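Long-range contacts in cystathionine beta-lyase family protein, YNBB B.subtilis ortholog (Clostridium acetobutylicum, PDB 3HVY), which is probably a pyridoxal-phosphate-dependent lyase of the methionine gamma-lyase family, related to cystathionine beta-lyases and putatively involved in aluminium resistance: residues E56-H62 / I74-S78; I122-P126 / Y152-L157; G222-E226 / A297-I302; F348-I352 / L391-A395; I352-V358 / M378-F383. All blocks are in the same frame, centred on the assembly; numbering follows the deposited sequence.

The five contacts illustrate how chemistry follows position in a fold. Interactions 1 and 2 are partly buried and lie on opposite sides of the chain's centre. Interaction 1 mixes a carboxylate, a hydroxyl and an imidazole, whereas interaction 2 ties a loop to an outermost strand of the mixed sheet through one direct backbone bond and apolar packing. Interactions 3, 4 and 5 are buried. Interaction 3 relies on a proline over an aromatic face and a bridging water. Interactions 4 and 5 share I352 and helix 342-354, and meet neighbouring strands of the antiparallel sheet: the former is wholly apolar, the latter adds a glutamine bond and waters. Interactions 1 and 5 both touch the second subunit.

Interaction 1: residues E56-H62 / I74-S78; sequences ERISESH and IGRDS
H62 lies against the first turn of helix 74-87, and its side chain can be followed atom by atom. With CG opposite the carbonyl carbon (chi1 -69°), CB sits 4.1 Å from G75 CA while the ring swings toward the helix. CD2 comes edge-on, 3.4 Å from S78 CB, with I74 O also near the ring plane. At the tip, NE2 is 3.1 Å from S78 OG. On its far side the ring is gripped by its own loop: S59 N donates to H62 ND1 over 2.9 Å, from a position tilted 21° out of the ring plane. I58 CD1 lies over one face, 3.9 Å above the centre of the H62 ring.

The main chain joins in. G75 carries no side chain, and its CA makes a CA-H...O contact with H62 O at 3.1 Å. I74 CD1 rests 3.5 Å from S61 O. This is the loop connecting two helices: a Schellman motif at R57 closes helix 18-55, and a 3-10 segment at 60-62 brings the loop back beside helix 74-87. Y291 of helix 287-317 packs on I58, H62 and S78, while the backbone of I58 bonds to a second subunit.

E56 reaches S78 from the other end, its OE2 being 3.0 Å from S78 OG, although that hydroxyl proton has another acceptor within reach. E56 OE2 also forms a salt bridge with R81, which would be expected to keep the carboxylate ionised, so the S78 hydroxyl lies in a strongly polar setting between an acid and an imidazole.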
# COMPACT_ATOMS: atom_id res chain seq x y z
N GLU D 56 -1.00 11.37 23.76
CA GLU D 56 -2.11 10.81 23.00
C GLU D 56 -2.13 9.27 23.05
O GLU D 56 -2.97 8.64 22.44
CB GLU D 56 -2.08 11.35 21.56
CG GLU D 56 -3.24 10.90 20.62
CD GLU D 56 -4.64 11.31 21.09
OE1 GLU D 56 -4.76 12.28 21.89
OE2 GLU D 56 -5.63 10.68 20.62
N ARG D 57 -1.23 8.67 23.82
CA ARG D 57 -1.13 7.24 23.92
C ARG D 57 -1.07 6.51 22.56
O ARG D 57 -1.78 5.54 22.30
CB ARG D 57 -2.23 6.68 24.82
CG ARG D 57 -2.24 7.22 26.22
CD ARG D 57 -3.37 6.61 27.03
NE ARG D 57 -2.91 6.46 28.41
CZ ARG D 57 -2.64 5.31 29.03
NH1 ARG D 57 -2.84 4.13 28.46
NH2 ARG D 57 -2.21 5.36 30.29
N ILE D 58 -0.20 6.98 21.70
CA ILE D 58 -0.06 6.36 20.41
C ILE D 58 0.39 4.92 20.60
O ILE D 58 1.25 4.65 21.45
CB ILE D 58 0.87 7.19 19.50
CG1 ILE D 58 0.22 8.57 19.26
CG2 ILE D 58 1.16 6.46 18.21
CD1 ILE D 58 -1.20 8.56 18.67
N SER D 59 -0.25 4.01 19.87
CA SER D 59 0.10 2.60 19.86
C SER D 59 0.03 2.03 18.46
O SER D 59 -0.38 2.73 17.48
CB SER D 59 -0.85 1.81 20.76
OG SER D 59 -2.12 1.90 20.23
N GLU D 60 0.38 0.75 18.35
CA GLU D 60 0.30 0.04 17.05
C GLU D 60 -1.12 0.14 16.44
O GLU D 60 -1.26 0.27 15.23
CB GLU D 60 0.80 -1.41 17.16
N SER D 61 -2.15 0.19 17.28
CA SER D 61 -3.52 0.27 16.77
C SER D 61 -3.88 1.60 16.07
O SER D 61 -4.92 1.73 15.40
CB SER D 61 -4.51 -0.06 17.87
OG SER D 61 -4.23 0.66 19.04
N HIS D 62 -3.02 2.60 16.22
CA HIS D 62 -3.16 3.85 15.46
C HIS D 62 -2.63 3.72 14.05
O HIS D 62 -2.82 4.65 13.23
CB HIS D 62 -2.46 4.99 16.20
CG HIS D 62 -3.16 5.36 17.46
ND1 HIS D 62 -2.82 4.82 18.69
CD2 HIS D 62 -4.25 6.12 17.66
CE1 HIS D 62 -3.65 5.30 19.61
NE2 HIS D 62 -4.54 6.07 19.01
N ILE D 74 -9.16 5.80 13.87
CA ILE D 74 -8.55 6.30 15.10
C ILE D 74 -7.13 6.80 14.89
O ILE D 74 -6.71 7.72 15.59
CB ILE D 74 -8.61 5.26 16.29
CG1 ILE D 74 -7.60 4.11 16.10
CG2 ILE D 74 -10.05 4.77 16.46
CD1 ILE D 74 -7.50 3.18 17.25
N GLY D 75 -6.41 6.22 13.93
CA GLY D 75 -5.09 6.71 13.55
C GLY D 75 -5.10 8.14 13.06
O GLY D 75 -4.36 9.01 13.53
N ARG D 76 -5.98 8.40 12.11
CA ARG D 76 -6.17 9.69 11.53
C ARG D 76 -6.56 10.72 12.59
O ARG D 76 -5.96 11.79 12.67
CB ARG D 76 -7.30 9.57 10.53
CG ARG D 76 -7.66 10.83 9.81
CD ARG D 76 -9.00 10.69 9.09
NE ARG D 76 -10.08 10.52 10.04
CZ ARG D 76 -11.29 10.04 9.78
NH1 ARG D 76 -11.65 9.75 8.56
NH2 ARG D 76 -12.15 9.86 10.76
N ASP D 77 -7.55 10.39 13.41
CA ASP D 77 -8.06 11.31 14.42
C ASP D 77 -7.06 11.58 15.52
O ASP D 77 -6.98 12.69 16.03
CB ASP D 77 -9.39 10.80 14.98
CG ASP D 77 -10.49 10.77 13.91
OD1 ASP D 77 -10.39 11.51 12.88
OD2 ASP D 77 -11.41 9.99 14.10
N SER D 78 -6.27 10.60 15.87
CA SER D 78 -5.25 10.81 16.88
C SER D 78 -4.07 11.60 16.34
O SER D 78 -3.38 12.34 17.10
CB SER D 78 -4.77 9.47 17.43
OG SER D 78 -5.74 8.84 18.26

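Interaction 2: residues I122-P126 / Y152-L157; sequences ICGMP and YKMVDL
The phenol of Y152 and the pyrrolidine ring of P126 approach from opposite directions, P126 CG standing 3.2 Å from Y152 OH and obliquely placed relative to the aromatic ring. I134 and M136 also pack on both side chains, and Y152 OH is hydrogen-bonded to S121 OG at the end of the preceding strand.

Next to this pair lies selenomethionine M154. Its CG, opposite the backbone N (chi1 -173°), comes 3.4 Å from G124 O, and bends further along the chain carry SE to the G124-M125 peptide, 3.6 Å from G124 C. M125, also a selenomethionine, lies near M154, but their methyl ends are modelled too close together and their exact placement is doubtful.

Strand 151-154 is an outermost strand of the seven-stranded mixed sheet at the core of the large domain, as in PLP-dependent enzymes of fold type I. Its neighbour is strand 118-121, running parallel, and segment 122-126 is the loop leaving the C-terminal end of that neighbour. The pairing carries on beyond the strands: G124 N donates to V155 O over 2.9 Å, somewhat bent (139° at the hydrogen) and tilted 25° from the carbonyl plane.

Apolar contacts flank this bond. I122 and V155 lie side by side and point the same way, CG2 to CG2 at 4.2 Å, with I122 also packed on I180 and I182 of strand 177-183. L157 CD2 lies alongside the loop backbone, 4.1 Å from C123 CA, while a water 2.6 Å from I122 O bridges to D156 O, the second bond being weak.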
# COMPACT_ATOMS: atom_id res chain seq x y z
N ILE D 122 0.04 40.83 4.14
CA ILE D 122 0.85 41.88 4.72
C ILE D 122 2.38 41.79 4.52
O ILE D 122 3.10 42.71 4.92
CB ILE D 122 0.48 42.18 6.17
CG1 ILE D 122 0.84 40.99 7.07
CG2 ILE D 122 -1.02 42.61 6.28
CD1 ILE D 122 0.77 41.33 8.60
N CYS D 123 2.85 40.75 3.83
CA CYS D 123 4.25 40.57 3.54
C CYS D 123 4.54 40.78 2.05
O CYS D 123 5.37 40.08 1.49
CB CYS D 123 4.65 39.14 3.90
SG CYS D 123 4.32 38.72 5.58
N GLY D 124 3.87 41.72 1.41
CA GLY D 124 4.05 41.91 -0.03
C GLY D 124 3.40 40.80 -0.87
O GLY D 124 2.49 40.12 -0.42
N MSE D 125 3.85 40.67 -2.11
CA MSE D 125 3.32 39.69 -3.08
C MSE D 125 3.44 38.25 -2.57
O MSE D 125 4.49 37.82 -2.09
CB MSE D 125 4.06 39.82 -4.42
CG MSE D 125 3.37 39.18 -5.67
SE MSE D 125 1.62 39.93 -6.01
CE MSE D 125 2.01 41.84 -5.89
N PRO D 126 2.33 37.50 -2.61
CA PRO D 126 2.41 36.13 -2.19
C PRO D 126 3.13 35.26 -3.20
O PRO D 126 3.32 35.68 -4.35
CB PRO D 126 0.93 35.70 -2.12
CG PRO D 126 0.15 36.88 -2.26
CD PRO D 126 0.96 37.90 -2.96
N TYR D 152 -9.47 41.67 -2.11
CA TYR D 152 -8.08 41.43 -1.78
C TYR D 152 -7.30 42.72 -1.62
O TYR D 152 -7.44 43.61 -2.41
CB TYR D 152 -7.41 40.61 -2.86
CG TYR D 152 -5.97 40.27 -2.56
CD1 TYR D 152 -5.66 39.45 -1.52
CD2 TYR D 152 -4.92 40.70 -3.38
CE1 TYR D 152 -4.37 39.13 -1.23
CE2 TYR D 152 -3.60 40.35 -3.11
CZ TYR D 152 -3.33 39.55 -2.02
OH TYR D 152 -2.03 39.13 -1.69
N LYS D 153 -6.53 42.82 -0.54
CA LYS D 153 -5.60 43.93 -0.39
C LYS D 153 -4.25 43.33 -0.12
O LYS D 153 -4.15 42.29 0.54
CB LYS D 153 -5.95 44.89 0.75
CG LYS D 153 -7.17 45.69 0.50
CD LYS D 153 -7.63 46.55 1.70
CE LYS D 153 -8.62 47.64 1.21
NZ LYS D 153 -9.23 48.50 2.28
N MSE D 154 -3.20 44.03 -0.55
CA MSE D 154 -1.86 43.61 -0.29
C MSE D 154 -0.99 44.78 0.16
O MSE D 154 -1.03 45.86 -0.43
CB MSE D 154 -1.35 42.93 -1.55
CG MSE D 154 -0.02 42.31 -1.31
SE MSE D 154 1.22 43.25 -2.37
CE MSE D 154 0.65 41.99 -3.71
N VAL D 155 -0.26 44.58 1.25
CA VAL D 155 0.55 45.65 1.84
C VAL D 155 2.00 45.32 1.47
O VAL D 155 2.54 44.30 1.89
CB VAL D 155 0.37 45.82 3.38
CG1 VAL D 155 1.18 47.04 3.94
CG2 VAL D 155 -1.14 45.95 3.80
N ASP D 156 2.60 46.19 0.66
CA ASP D 156 3.99 46.04 0.30
C ASP D 156 4.88 46.22 1.51
O ASP D 156 4.57 46.96 2.47
CB ASP D 156 4.39 47.06 -0.76
CG ASP D 156 4.02 46.62 -2.13
OD1 ASP D 156 4.42 45.49 -2.50
OD2 ASP D 156 3.32 47.40 -2.80
N LEU D 157 6.02 45.56 1.46
CA LEU D 157 7.03 45.80 2.47
C LEU D 157 7.48 47.25 2.37
O LEU D 157 7.37 47.88 1.32
CB LEU D 157 8.20 44.86 2.29
CG LEU D 157 7.92 43.37 2.50
CD1 LEU D 157 9.14 42.54 2.04
CD2 LEU D 157 7.53 43.01 3.94
O HOH W 1 4.13 45.06 4.81

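Interaction 3: residues G222-E226 / A297-I302; sequences GEFVE and APHVTI
P298 and F224 lie side by side and point the same way, so that the proline ring sits flat over the phenyl group: P298 CG is 4.0 Å from the centroid of the F224 ring and only 4° off its normal, a CH-pi contact over the centre of the face. A297 CB approaches the same ring obliquely, 3.6 Å from F224 CE2, and T301 OG1 lies near the ring plane at its edge.

T301 turns its two branches to different tasks. Its hydroxyl, beside the backbone N (chi1 -63°), donates to A297 O over 2.7 Å, reaching that carbonyl from the face opposite to T301 N. Its methyl, CG2, instead points at the loop, 3.2 Å from E223 O. The T301 and V225 side chains cross at about a right angle, with a tight 3.5 Å between T301 CG2 and V225 CG2.

Helix 287-317 is kinked here around P298, and the loop it meets follows strand 214-218. E223 O bonds to N245, the residue next to cofactor-bearing K244, which suggests that the contact lies near the cofactor site. A water donates 2.7 Å to F224 O and 2.9 Å to P298 O; the polar link is thus solvent-mediated, with apolar packing fixing the phenyl group.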
# COMPACT_ATOMS: atom_id res chain seq x y z
N GLY D 222 8.99 26.04 7.60
CA GLY D 222 9.43 26.55 8.89
C GLY D 222 9.27 25.58 10.06
O GLY D 222 9.72 25.85 11.16
N GLU D 223 8.62 24.45 9.85
CA GLU D 223 8.28 23.59 10.98
C GLU D 223 9.52 23.08 11.60
O GLU D 223 10.39 22.64 10.89
CB GLU D 223 7.42 22.40 10.54
CG GLU D 223 6.08 22.79 9.82
CD GLU D 223 6.20 23.00 8.31
OE1 GLU D 223 7.32 22.93 7.75
OE2 GLU D 223 5.13 23.22 7.68
N PHE D 224 9.59 23.15 12.92
CA PHE D 224 10.75 22.71 13.74
C PHE D 224 12.10 23.40 13.50
O PHE D 224 13.12 22.93 14.05
CB PHE D 224 10.94 21.21 13.60
CG PHE D 224 9.72 20.42 13.98
CD1 PHE D 224 9.08 20.65 15.17
CD2 PHE D 224 9.20 19.47 13.12
CE1 PHE D 224 7.94 19.93 15.53
CE2 PHE D 224 8.02 18.77 13.45
CZ PHE D 224 7.43 18.99 14.66
N VAL D 225 12.11 24.50 12.75
CA VAL D 225 13.33 25.25 12.59
C VAL D 225 13.64 26.10 13.84
O VAL D 225 14.80 26.34 14.18
CB VAL D 225 13.33 26.08 11.30
CG1 VAL D 225 14.65 26.95 11.25
CG2 VAL D 225 13.18 25.14 10.08
N GLU D 226 12.60 26.56 14.52
CA GLU D 226 12.74 27.25 15.79
C GLU D 226 12.04 26.40 16.85
O GLU D 226 11.35 25.41 16.55
CB GLU D 226 12.12 28.65 15.74
CG GLU D 226 12.78 29.61 14.72
CD GLU D 226 12.39 31.07 14.92
OE1 GLU D 226 12.44 31.52 16.06
OE2 GLU D 226 12.10 31.79 13.94
N ALA D 297 10.86 14.28 12.14
CA ALA D 297 10.87 15.63 11.57
C ALA D 297 11.77 16.69 12.26
O ALA D 297 12.42 17.50 11.56
CB ALA D 297 9.47 16.15 11.37
N PRO D 298 11.76 16.74 13.60
CA PRO D 298 12.66 17.69 14.26
C PRO D 298 14.11 17.47 13.89
O PRO D 298 14.88 18.40 13.79
CB PRO D 298 12.46 17.37 15.76
CG PRO D 298 11.05 16.91 15.86
CD PRO D 298 10.92 16.02 14.60
N HIS D 299 14.49 16.21 13.76
CA HIS D 299 15.85 15.83 13.38
C HIS D 299 16.17 16.14 11.93
O HIS D 299 17.16 16.82 11.63
CB HIS D 299 16.11 14.33 13.70
CG HIS D 299 17.52 13.89 13.44
ND1 HIS D 299 18.48 13.85 14.43
CD2 HIS D 299 18.12 13.46 12.30
CE1 HIS D 299 19.62 13.43 13.90
NE2 HIS D 299 19.43 13.18 12.61
N VAL D 300 15.38 15.61 11.04
CA VAL D 300 15.60 15.83 9.63
C VAL D 300 15.56 17.31 9.24
O VAL D 300 16.39 17.76 8.43
CB VAL D 300 14.62 14.97 8.79
CG1 VAL D 300 14.77 15.30 7.32
CG2 VAL D 300 14.96 13.45 9.02
N THR D 301 14.68 18.07 9.88
CA THR D 301 14.59 19.52 9.63
C THR D 301 15.91 20.19 9.93
O THR D 301 16.40 20.97 9.10
CB THR D 301 13.44 20.18 10.43
OG1 THR D 301 12.19 19.64 10.00
CG2 THR D 301 13.43 21.71 10.38
N ILE D 302 16.59 19.79 11.02
CA ILE D 302 17.81 20.41 11.42
C ILE D 302 18.98 19.93 10.58
O ILE D 302 19.94 20.67 10.40
CB ILE D 302 18.03 20.28 12.94
CG1 ILE D 302 16.96 21.13 13.67
CG2 ILE D 302 19.50 20.73 13.41
CD1 ILE D 302 17.09 22.66 13.46
O HOH W 2 14.03 20.68 15.32

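Interaction 4: residues F348-I352 / L391-A395; sequences FIKGI and LSADA
Helix segment 348-352 runs nearly antiparallel to strand 392-395, at 154° between their directions and 8.1 Å between axes at closest approach, with I349 set against A393 and I352 against S392. Two isoleucines one turn apart supply the helix side. I349 stretches along the strand: with CG1 opposite the carbonyl carbon (chi1 -66°) and the chain extended beyond it, CD1 reaches 3.6 Å from A395 CB and 3.7 Å from D394 C, while CG1 rests 4.3 Å from A393 CB.

The strand is an inner one of the five-stranded antiparallel sheet, between 402-406 and 376-379. Helix 342-354 lies on one face of this sheet, a two-layer alpha/beta arrangement consistent with the C-terminal domain of fold type I enzymes. Alternation sorts the strand residues: A393 and A395 direct their methyls to the helix, whereas S392 and D394 point the other way, the serine hydroxyl bonding to E390 O and Q406, the aspartate to Y188.

I352 uses its CG2 branch, which meets L391 CG at 4.1 Å, the two side chains crossing at about a right angle. The same methyl lies 4.3 Å from A393 CB. A421 of helix 411-422 and L405 of strand 402-406 also pack on I352.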
# COMPACT_ATOMS: atom_id res chain seq x y z
N PHE D 348 25.36 25.40 -11.20
CA PHE D 348 25.26 25.04 -9.79
C PHE D 348 24.05 24.12 -9.56
O PHE D 348 24.15 23.09 -8.86
CB PHE D 348 25.15 26.29 -8.91
CG PHE D 348 25.06 25.98 -7.43
CD1 PHE D 348 26.23 25.86 -6.68
CD2 PHE D 348 23.83 25.83 -6.80
CE1 PHE D 348 26.16 25.57 -5.30
CE2 PHE D 348 23.75 25.53 -5.44
CZ PHE D 348 24.93 25.42 -4.69
N ILE D 349 22.93 24.52 -10.16
CA ILE D 349 21.66 23.76 -10.04
C ILE D 349 21.79 22.40 -10.68
O ILE D 349 21.43 21.38 -10.06
CB ILE D 349 20.46 24.57 -10.55
CG1 ILE D 349 20.27 25.78 -9.59
CG2 ILE D 349 19.19 23.75 -10.54
CD1 ILE D 349 18.98 26.47 -9.68
N LYS D 350 22.39 22.34 -11.87
CA LYS D 350 22.66 21.05 -12.51
C LYS D 350 23.57 20.17 -11.64
O LYS D 350 23.41 18.94 -11.58
CB LYS D 350 23.27 21.25 -13.89
CG LYS D 350 22.29 21.71 -14.97
CD LYS D 350 23.07 22.01 -16.28
CE LYS D 350 22.20 22.22 -17.52
NZ LYS D 350 22.06 21.01 -18.44
N GLY D 351 24.52 20.78 -10.95
CA GLY D 351 25.40 20.04 -10.09
C GLY D 351 24.64 19.43 -8.93
O GLY D 351 24.93 18.30 -8.53
N ILE D 352 23.64 20.15 -8.42
CA ILE D 352 22.80 19.64 -7.34
C ILE D 352 22.08 18.39 -7.83
O ILE D 352 22.07 17.38 -7.15
CB ILE D 352 21.80 20.68 -6.80
CG1 ILE D 352 22.55 21.80 -6.07
CG2 ILE D 352 20.78 20.01 -5.78
CD1 ILE D 352 23.35 21.37 -4.84
N LEU D 391 17.18 17.15 -0.64
CA LEU D 391 18.08 18.06 -1.31
C LEU D 391 17.54 18.40 -2.69
O LEU D 391 17.32 17.53 -3.55
CB LEU D 391 19.51 17.49 -1.43
CG LEU D 391 20.55 18.47 -1.99
CD1 LEU D 391 20.75 19.68 -1.06
CD2 LEU D 391 21.87 17.79 -2.31
N SER D 392 17.35 19.69 -2.88
CA SER D 392 16.79 20.21 -4.15
C SER D 392 17.16 21.68 -4.33
O SER D 392 17.67 22.31 -3.42
CB SER D 392 15.29 20.03 -4.11
OG SER D 392 14.73 20.53 -2.87
N ALA D 393 16.92 22.25 -5.51
CA ALA D 393 17.26 23.63 -5.76
C ALA D 393 16.44 24.08 -6.95
O ALA D 393 16.00 23.27 -7.77
CB ALA D 393 18.72 23.76 -6.08
N ASP D 394 16.21 25.38 -7.03
CA ASP D 394 15.45 25.97 -8.14
C ASP D 394 15.75 27.44 -8.27
O ASP D 394 16.28 28.06 -7.34
CB ASP D 394 13.95 25.75 -7.97
CG ASP D 394 13.45 26.06 -6.57
OD1 ASP D 394 13.51 25.18 -5.67
OD2 ASP D 394 12.95 27.17 -6.37
N ALA D 395 15.37 28.02 -9.41
CA ALA D 395 15.64 29.40 -9.67
C ALA D 395 14.93 29.88 -10.91
O ALA D 395 14.96 29.21 -11.93
CB ALA D 395 17.16 29.60 -9.87

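Interaction 5: residues I352-V358 / M378-F383; sequences IQTASPV and MAAGTF
Q353 OE1 accepts the backbone N-H of A380 over 2.8 Å, a fairly straight bond (156° at the hydrogen) with the donor tilted 19° from the amide carbonyl plane. The glutamine joins the end of helix 342-354 to the loop leaving strand 376-379, an outermost strand of the antiparallel sheet. A bend at chi2 (76°) turns the amide toward the A380-G381 backbone. NE2 donates to D359 O and to a water 3.2 Å from Q353 NE2; that water in turn bonds weakly to A380 O. Both ends of the amide are thereby engaged, which fixes its rotation.

The loop then tightens into an inverse gamma turn centred on G381. Lacking a side chain, G381 fits closely against the other segment: its CA is 3.0 Å from V358 O, and S356 CB approaches its carbonyl oxygen. A second water, 2.7 Å from S356 OG, joins the S356 hydroxyl to the backbone N-H of G381. Earlier in the strand, A379 CB rests 3.7 Å from I352 CG2, continuing the hydrophobic layer between helix and sheet.

At the far end two residues hold the ring of F383. The P357 and F383 side chains cross at about a right angle, P357 CG lying 3.8 Å from F383 CE2. A second subunit closes round this end, its F295 packing on P357, its S59 on V358 and its F63 on F383. V358 makes a CH-pi contact over one face of the ring: its CG2 methyl lies 3.7 Å above the F383 ring plane, displaced from the centre toward the rim beside CD1 and CE1.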
# COMPACT_ATOMS: atom_id res chain seq x y z
N ILE D 352 23.64 20.15 -8.42
CA ILE D 352 22.80 19.64 -7.34
C ILE D 352 22.08 18.39 -7.83
O ILE D 352 22.07 17.38 -7.15
CB ILE D 352 21.80 20.68 -6.80
CG1 ILE D 352 22.55 21.80 -6.07
CG2 ILE D 352 20.78 20.01 -5.78
CD1 ILE D 352 23.35 21.37 -4.84
N GLN D 353 21.53 18.45 -9.03
CA GLN D 353 20.87 17.29 -9.63
C GLN D 353 21.84 16.12 -9.74
O GLN D 353 21.53 14.98 -9.37
CB GLN D 353 20.29 17.63 -11.01
CG GLN D 353 19.47 16.49 -11.70
CD GLN D 353 18.09 16.30 -11.12
OE1 GLN D 353 17.46 17.25 -10.73
NE2 GLN D 353 17.60 15.07 -11.13
N THR D 354 23.05 16.40 -10.17
CA THR D 354 24.02 15.34 -10.32
C THR D 354 24.45 14.77 -8.98
O THR D 354 24.94 13.64 -8.94
CB THR D 354 25.29 15.76 -11.12
OG1 THR D 354 26.07 16.62 -10.33
CG2 THR D 354 24.95 16.49 -12.37
N ALA D 355 24.26 15.53 -7.87
CA ALA D 355 24.57 15.01 -6.52
C ALA D 355 23.40 14.26 -5.90
O ALA D 355 23.46 13.90 -4.70
CB ALA D 355 24.90 16.18 -5.58
N SER D 356 22.33 14.04 -6.65
CA SER D 356 21.11 13.44 -6.06
C SER D 356 21.11 11.95 -6.23
O SER D 356 21.69 11.43 -7.19
CB SER D 356 19.86 14.03 -6.69
OG SER D 356 19.82 15.44 -6.49
N PRO D 357 20.44 11.22 -5.32
CA PRO D 357 20.39 9.75 -5.43
C PRO D 357 19.44 9.23 -6.50
O PRO D 357 19.63 8.11 -7.01
CB PRO D 357 19.87 9.34 -4.06
CG PRO D 357 19.03 10.49 -3.63
CD PRO D 357 19.79 11.70 -4.10
N VAL D 358 18.40 10.01 -6.81
CA VAL D 358 17.38 9.60 -7.79
C VAL D 358 17.46 10.56 -8.95
O VAL D 358 17.63 11.76 -8.76
CB VAL D 358 15.99 9.63 -7.16
CG1 VAL D 358 14.88 9.09 -8.14
CG2 VAL D 358 16.03 8.85 -5.80
N MSE D 378 15.20 23.64 -12.17
CA MSE D 378 15.08 22.90 -10.93
C MSE D 378 15.92 21.64 -10.90
O MSE D 378 16.03 20.94 -11.91
CB MSE D 378 13.65 22.45 -10.74
CG MSE D 378 12.61 23.55 -10.84
SE MSE D 378 10.82 22.80 -10.64
CE MSE D 378 11.25 21.15 -9.45
N ALA D 379 16.47 21.37 -9.72
CA ALA D 379 17.10 20.10 -9.39
C ALA D 379 16.09 19.47 -8.46
O ALA D 379 15.71 20.09 -7.44
CB ALA D 379 18.45 20.33 -8.66
N ALA D 380 15.64 18.25 -8.79
CA ALA D 380 14.55 17.57 -8.06
C ALA D 380 14.69 16.02 -8.02
O ALA D 380 13.72 15.28 -8.21
CB ALA D 380 13.15 18.01 -8.66
N GLY D 381 15.90 15.56 -7.74
CA GLY D 381 16.22 14.13 -7.71
C GLY D 381 15.96 13.53 -6.35
O GLY D 381 16.88 13.27 -5.57
N THR D 382 14.69 13.24 -6.09
CA THR D 382 14.22 12.90 -4.75
C THR D 382 13.38 11.60 -4.74
O THR D 382 12.94 11.12 -5.76
CB THR D 382 13.41 14.12 -4.23
OG1 THR D 382 12.33 14.39 -5.12
CG2 THR D 382 14.26 15.42 -4.22
N PHE D 383 13.23 10.98 -3.58
CA PHE D 383 12.49 9.74 -3.44
C PHE D 383 11.01 10.00 -3.54
O PHE D 383 10.26 9.15 -4.08
CB PHE D 383 12.82 9.07 -2.08
CG PHE D 383 14.23 8.63 -1.98
CD1 PHE D 383 14.64 7.47 -2.61
CD2 PHE D 383 15.17 9.40 -1.29
CE1 PHE D 383 15.96 7.08 -2.51
CE2 PHE D 383 16.46 9.00 -1.20
CZ PHE D 383 16.87 7.86 -1.80
O HOH W 3 14.45 14.74 -11.12
O HOH W 4 17.80 17.22 -6.28